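Local structure of uncharacterized protein (3H04) at residues 136-147 / 176-186. The protein is of unknown function but belongs to the alpha/beta-hydrolase clan and is probably a serine hydrolase related to the BD-FAE family of esterases. Numbering follows the deposited sequence.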
loop_
_atom_site.group_PDB
_atom_site.type_symbol
_atom_site.label_atom_id
_atom_site.label_comp_id
_atom_site.label_asym_id
_atom_site.label_seq_id
_atom_site.Cartn_x
_atom_site.Cartn_y
_atom_site.Cartn_z
ATOM N N PHE A 136 -2.230 -11.384 -11.531
ATOM C CA PHE A 136 -0.914 -11.382 -10.898
ATOM C C PHE A 136 -0.026 -12.578 -11.240
ATOM O O PHE A 136 1.189 -12.489 -11.145
ATOM C CB PHE A 136 -1.037 -11.268 -9.395
ATOM C CG PHE A 136 -1.690 -9.996 -8.938
ATOM C CD1 PHE A 136 -1.713 -8.855 -9.742
ATOM C CD2 PHE A 136 -2.269 -9.926 -7.685
ATOM C CE1 PHE A 136 -2.316 -7.672 -9.312
ATOM C CE2 PHE A 136 -2.892 -8.762 -7.266
ATOM C CZ PHE A 136 -2.893 -7.620 -8.082
ATOM N N LYS A 137 -0.638 -13.681 -11.622
ATOM C CA LYS A 137 0.078 -14.881 -12.020
ATOM C C LYS A 137 0.578 -14.805 -13.469
ATOM O O LYS A 137 1.677 -15.258 -13.777
ATOM C CB LYS A 137 -0.847 -16.077 -11.867
ATOM C CG LYS A 137 -1.163 -16.422 -10.430
ATOM C CD LYS A 137 -2.243 -17.537 -10.313
ATOM C CE LYS A 137 -1.798 -18.840 -10.950
ATOM N NZ LYS A 137 -2.947 -19.725 -11.123
ATOM N N THR A 138 -0.206 -14.190 -14.344
ATOM C CA THR A 138 0.106 -14.186 -15.753
ATOM C C THR A 138 0.771 -12.877 -16.207
ATOM O O THR A 138 0.904 -11.914 -15.449
ATOM C CB THR A 138 -1.171 -14.417 -16.574
ATOM O OG1 THR A 138 -2.051 -13.324 -16.340
ATOM C CG2 THR A 138 -1.900 -15.719 -16.145
ATOM N N THR A 139 1.221 -12.883 -17.451
ATOM C CA THR A 139 1.773 -11.704 -18.090
ATOM C C THR A 139 0.774 -10.583 -18.148
ATOM O O THR A 139 -0.360 -10.803 -18.513
ATOM C CB THR A 139 2.207 -12.048 -19.531
ATOM O OG1 THR A 139 3.371 -12.856 -19.435
ATOM C CG2 THR A 139 2.534 -10.800 -20.330
ATOM N N ASN A 140 1.198 -9.386 -17.758
ATOM C CA ASN A 140 0.389 -8.184 -17.906
ATOM C C ASN A 140 0.740 -7.504 -19.240
ATOM O O ASN A 140 1.892 -7.112 -19.469
ATOM C CB ASN A 140 0.611 -7.247 -16.723
ATOM C CG ASN A 140 -0.237 -5.963 -16.790
ATOM O OD1 ASN A 140 -0.144 -5.167 -17.749
ATOM N ND2 ASN A 140 -0.991 -5.715 -15.740
ATOM N N SER A 141 -0.274 -7.400 -20.111
ATOM C CA SER A 141 -0.180 -6.746 -21.433
ATOM C C SER A 141 0.448 -5.374 -21.451
ATOM O O SER A 141 1.216 -5.037 -22.363
ATOM C CB SER A 141 -1.613 -6.553 -22.009
ATOM O OG SER A 141 -2.082 -7.767 -22.486
ATOM N N TYR A 142 0.042 -4.549 -20.502
ATOM C CA TYR A 142 0.503 -3.171 -20.440
ATOM C C TYR A 142 2.013 -3.112 -20.259
ATOM O O TYR A 142 2.653 -2.247 -20.836
ATOM C CB TYR A 142 -0.239 -2.422 -19.345
ATOM C CG TYR A 142 0.162 -0.993 -19.170
ATOM C CD1 TYR A 142 -0.502 0.046 -19.865
ATOM C CD2 TYR A 142 1.168 -0.650 -18.286
ATOM C CE1 TYR A 142 -0.095 1.400 -19.711
ATOM C CE2 TYR A 142 1.570 0.670 -18.116
ATOM C CZ TYR A 142 0.932 1.691 -18.849
ATOM O OH TYR A 142 1.322 2.973 -18.620
ATOM N N TYR A 143 2.580 -4.032 -19.481
ATOM C CA TYR A 143 4.028 -4.031 -19.171
ATOM C C TYR A 143 4.917 -4.835 -20.108
ATOM O O TYR A 143 6.136 -4.711 -20.063
ATOM C CB TYR A 143 4.204 -4.524 -17.728
ATOM C CG TYR A 143 3.631 -3.560 -16.718
ATOM C CD1 TYR A 143 4.160 -2.280 -16.575
ATOM C CD2 TYR A 143 2.577 -3.909 -15.922
ATOM C CE1 TYR A 143 3.647 -1.390 -15.593
ATOM C CE2 TYR A 143 2.062 -3.027 -14.952
ATOM C CZ TYR A 143 2.584 -1.752 -14.837
ATOM O OH TYR A 143 2.081 -0.882 -13.887
ATOM N N ALA A 144 4.304 -5.692 -20.935
ATOM C CA ALA A 144 5.035 -6.669 -21.755
ATOM C C ALA A 144 6.081 -6.097 -22.742
ATOM O O ALA A 144 7.212 -6.625 -22.839
ATOM C CB ALA A 144 4.007 -7.558 -22.496
ATOM N N LYS A 145 5.758 -5.011 -23.449
ATOM C CA LYS A 145 6.690 -4.468 -24.471
ATOM C C LYS A 145 7.996 -3.987 -23.829
ATOM O O LYS A 145 9.082 -4.350 -24.272
ATOM C CB LYS A 145 6.091 -3.298 -25.249
ATOM C CG LYS A 145 4.904 -3.633 -26.158
ATOM C CD LYS A 145 4.848 -2.665 -27.351
ATOM C CE LYS A 145 3.571 -2.845 -28.166
ATOM N NZ LYS A 145 3.680 -2.363 -29.598
ATOM N N ILE A 146 7.871 -3.169 -22.783
ATOM C CA ILE A 146 9.039 -2.667 -22.090
ATOM C C ILE A 146 9.791 -3.821 -21.471
ATOM O O ILE A 146 11.045 -3.866 -21.550
ATOM C CB ILE A 146 8.686 -1.561 -21.041
ATOM C CG1 ILE A 146 8.202 -0.298 -21.776
ATOM C CG2 ILE A 146 9.920 -1.190 -20.196
ATOM C CD1 ILE A 146 8.284 0.983 -20.907
ATOM N N ALA A 147 9.058 -4.776 -20.894
ATOM C CA ALA A 147 9.702 -5.951 -20.289
ATOM C C ALA A 147 10.558 -6.715 -21.297
ATOM O O ALA A 147 11.665 -7.117 -20.995
ATOM C CB ALA A 147 8.668 -6.888 -19.615
ATOM N N TYR A 176 10.004 -4.016 -11.553
ATOM C CA TYR A 176 8.552 -4.290 -11.447
ATOM C C TYR A 176 7.898 -4.422 -12.849
ATOM O O TYR A 176 7.065 -5.310 -13.073
ATOM C CB TYR A 176 7.869 -3.195 -10.647
ATOM C CG TYR A 176 6.352 -3.305 -10.650
ATOM C CD1 TYR A 176 5.711 -4.311 -9.884
ATOM C CD2 TYR A 176 5.584 -2.517 -11.455
ATOM C CE1 TYR A 176 4.361 -4.500 -9.918
ATOM C CE2 TYR A 176 4.173 -2.636 -11.451
ATOM C CZ TYR A 176 3.570 -3.638 -10.665
ATOM O OH TYR A 176 2.195 -3.898 -10.615
ATOM N N VAL A 177 8.263 -3.539 -13.771
ATOM C CA VAL A 177 7.762 -3.620 -15.141
ATOM C C VAL A 177 8.126 -4.980 -15.732
ATOM O O VAL A 177 7.297 -5.669 -16.376
ATOM C CB VAL A 177 8.377 -2.462 -16.003
ATOM C CG1 VAL A 177 8.198 -2.747 -17.474
ATOM C CG2 VAL A 177 7.701 -1.050 -15.679
ATOM N N TYR A 178 9.364 -5.379 -15.490
ATOM C CA TYR A 178 9.853 -6.656 -15.977
ATOM C C TYR A 178 9.050 -7.795 -15.336
ATOM O O TYR A 178 8.603 -8.714 -16.022
ATOM C CB TYR A 178 11.332 -6.806 -15.630
ATOM C CG TYR A 178 11.904 -8.134 -16.048
ATOM C CD1 TYR A 178 12.216 -8.382 -17.365
ATOM C CD2 TYR A 178 12.146 -9.127 -15.113
ATOM C CE1 TYR A 178 12.788 -9.627 -17.755
ATOM C CE2 TYR A 178 12.676 -10.350 -15.489
ATOM C CZ TYR A 178 12.985 -10.592 -16.795
ATOM O OH TYR A 178 13.496 -11.811 -17.126
ATOM N N ALA A 179 8.911 -7.739 -14.021
ATOM C CA ALA A 179 8.187 -8.784 -13.301
ATOM C C ALA A 179 6.735 -8.973 -13.804
ATOM O O ALA A 179 6.299 -10.129 -14.121
ATOM C CB ALA A 179 8.199 -8.471 -11.782
ATOM N N ARG A 180 5.971 -7.875 -13.861
ATOM C CA ARG A 180 4.590 -7.943 -14.421
ATOM C C ARG A 180 4.557 -8.319 -15.895
ATOM O O ARG A 180 3.686 -9.089 -16.341
ATOM C CB ARG A 180 3.857 -6.626 -14.227
ATOM C CG ARG A 180 3.637 -6.196 -12.798
ATOM C CD ARG A 180 2.931 -7.240 -11.912
ATOM N NE ARG A 180 1.645 -7.707 -12.451
ATOM C CZ ARG A 180 0.510 -7.008 -12.432
ATOM N NH1 ARG A 180 0.441 -5.774 -11.919
ATOM N NH2 ARG A 180 -0.580 -7.529 -12.958
ATOM N N GLY A 181 5.467 -7.736 -16.687
ATOM C CA GLY A 181 5.468 -7.963 -18.100
ATOM C C GLY A 181 5.899 -9.367 -18.530
ATOM O O GLY A 181 5.763 -9.729 -19.735
ATOM N N THR A 182 6.507 -10.141 -17.612
ATOM C CA THR A 182 6.918 -11.531 -17.915
ATOM C C THR A 182 6.120 -12.529 -17.090
ATOM O O THR A 182 6.321 -13.761 -17.207
ATOM C CB THR A 182 8.398 -11.771 -17.637
ATOM O OG1 THR A 182 8.703 -11.448 -16.272
ATOM C CG2 THR A 182 9.264 -10.953 -18.579
ATOM N N GLY A 183 5.225 -12.013 -16.253
ATOM C CA GLY A 183 4.458 -12.872 -15.328
ATOM C C GLY A 183 5.293 -13.531 -14.231
ATOM O O GLY A 183 4.903 -14.565 -13.697
ATOM N N LYS A 184 6.433 -12.942 -13.878
ATOM C CA LYS A 184 7.289 -13.496 -12.826
ATOM C C LYS A 184 7.116 -12.816 -11.456
ATOM O O LYS A 184 7.917 -13.028 -10.560
ATOM C CB LYS A 184 8.749 -13.381 -13.244
ATOM C CG LYS A 184 9.132 -14.291 -14.380
ATOM C CD LYS A 184 10.469 -13.870 -15.025
ATOM C CE LYS A 184 10.602 -14.570 -16.411
ATOM N NZ LYS A 184 11.951 -14.522 -17.033
ATOM N N TRP A 185 6.101 -11.976 -11.305
ATOM C CA TRP A 185 5.913 -11.211 -10.062
ATOM C C TRP A 185 5.676 -12.122 -8.855
ATOM O O TRP A 185 6.236 -11.892 -7.805
ATOM C CB TRP A 185 4.752 -10.217 -10.207
ATOM C CG TRP A 185 4.603 -9.254 -9.065
ATOM C CD1 TRP A 185 5.432 -8.228 -8.743
ATOM C CD2 TRP A 185 3.512 -9.186 -8.145
ATOM N NE1 TRP A 185 4.976 -7.557 -7.640
ATOM C CE2 TRP A 185 3.766 -8.098 -7.275
ATOM C CE3 TRP A 185 2.315 -9.920 -7.997
ATOM C CZ2 TRP A 185 2.906 -7.758 -6.247
ATOM C CZ3 TRP A 185 1.474 -9.600 -6.974
ATOM C CH2 TRP A 185 1.745 -8.498 -6.120
ATOM N N ILE A 186 4.848 -13.145 -9.006
ATOM C CA ILE A 186 4.665 -14.121 -7.915
ATOM C C ILE A 186 5.974 -14.867 -7.561
ATOM O O ILE A 186 6.252 -15.175 -6.402
ATOM C CB ILE A 186 3.585 -15.160 -8.252
ATOM C CG1 ILE A 186 2.208 -14.513 -8.276
ATOM C CG2 ILE A 186 3.647 -16.340 -7.244
ATOM C CD1 ILE A 186 1.624 -14.205 -6.914
HETATM O O HOH W 1 3.502 -13.393 -11.711
HETATM O O HOH W 2 1.663 -10.104 -13.722
#
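Helix 141-147 crosses helix 176-182 in a close helix-helix contact, with Y143 and A147 as knobs and the preceding loop clasped round R180. The two axes approach to 7.0 Å at a signed crossing angle of -116°. This closeness is possible at G181, which has no side chain and whose CA lies 3.7 Å from A147 CB. The A147 methyl sits among V177, Y178, G181 and T182. The Y143 knob enters a hole formed by Y176, V177, R180 and G181, its CD2 3.4 Å from R180 CB; the edge of Y176 is turned to its face in a T-shaped pair, planes at 76°. Both segments belong to the strand-free region of helices and loops between strands 121-125 and 212-217, the place of the cap in many alpha/beta-hydrolases. Y143 and Y176 both hydrogen-bond D222 through their hydroxyls, near a probable Ser-His-Asp triad of S104, H248 and D220. R180 reaches this cluster because its side chain bends twice along its length, folding the guanidinium back between F136 and N140. R180 NH1 donates to Y176 OH, in the guanidinium plane, at 2.9 Å and also binds D222 O, NH2 binds P135 O, and NE donates to a water that probably donates to T138 O. With its rotation thus fixed, the group has F136 over one face and N140 ND2 over the other. The N140 backbone N donates to R180 O at 2.9 Å, nearly straight (171°), while its OD1 caps helix 141-147 through weak bonds and ND2 is held by Y221 O. Farther along, W185 presents its edge to the F136 face, W185 CZ3 lying 3.7 Å from F136 CG, and G183, with positive phi in a Schellman motif, brings its CA within 3.7 Å of T138 O.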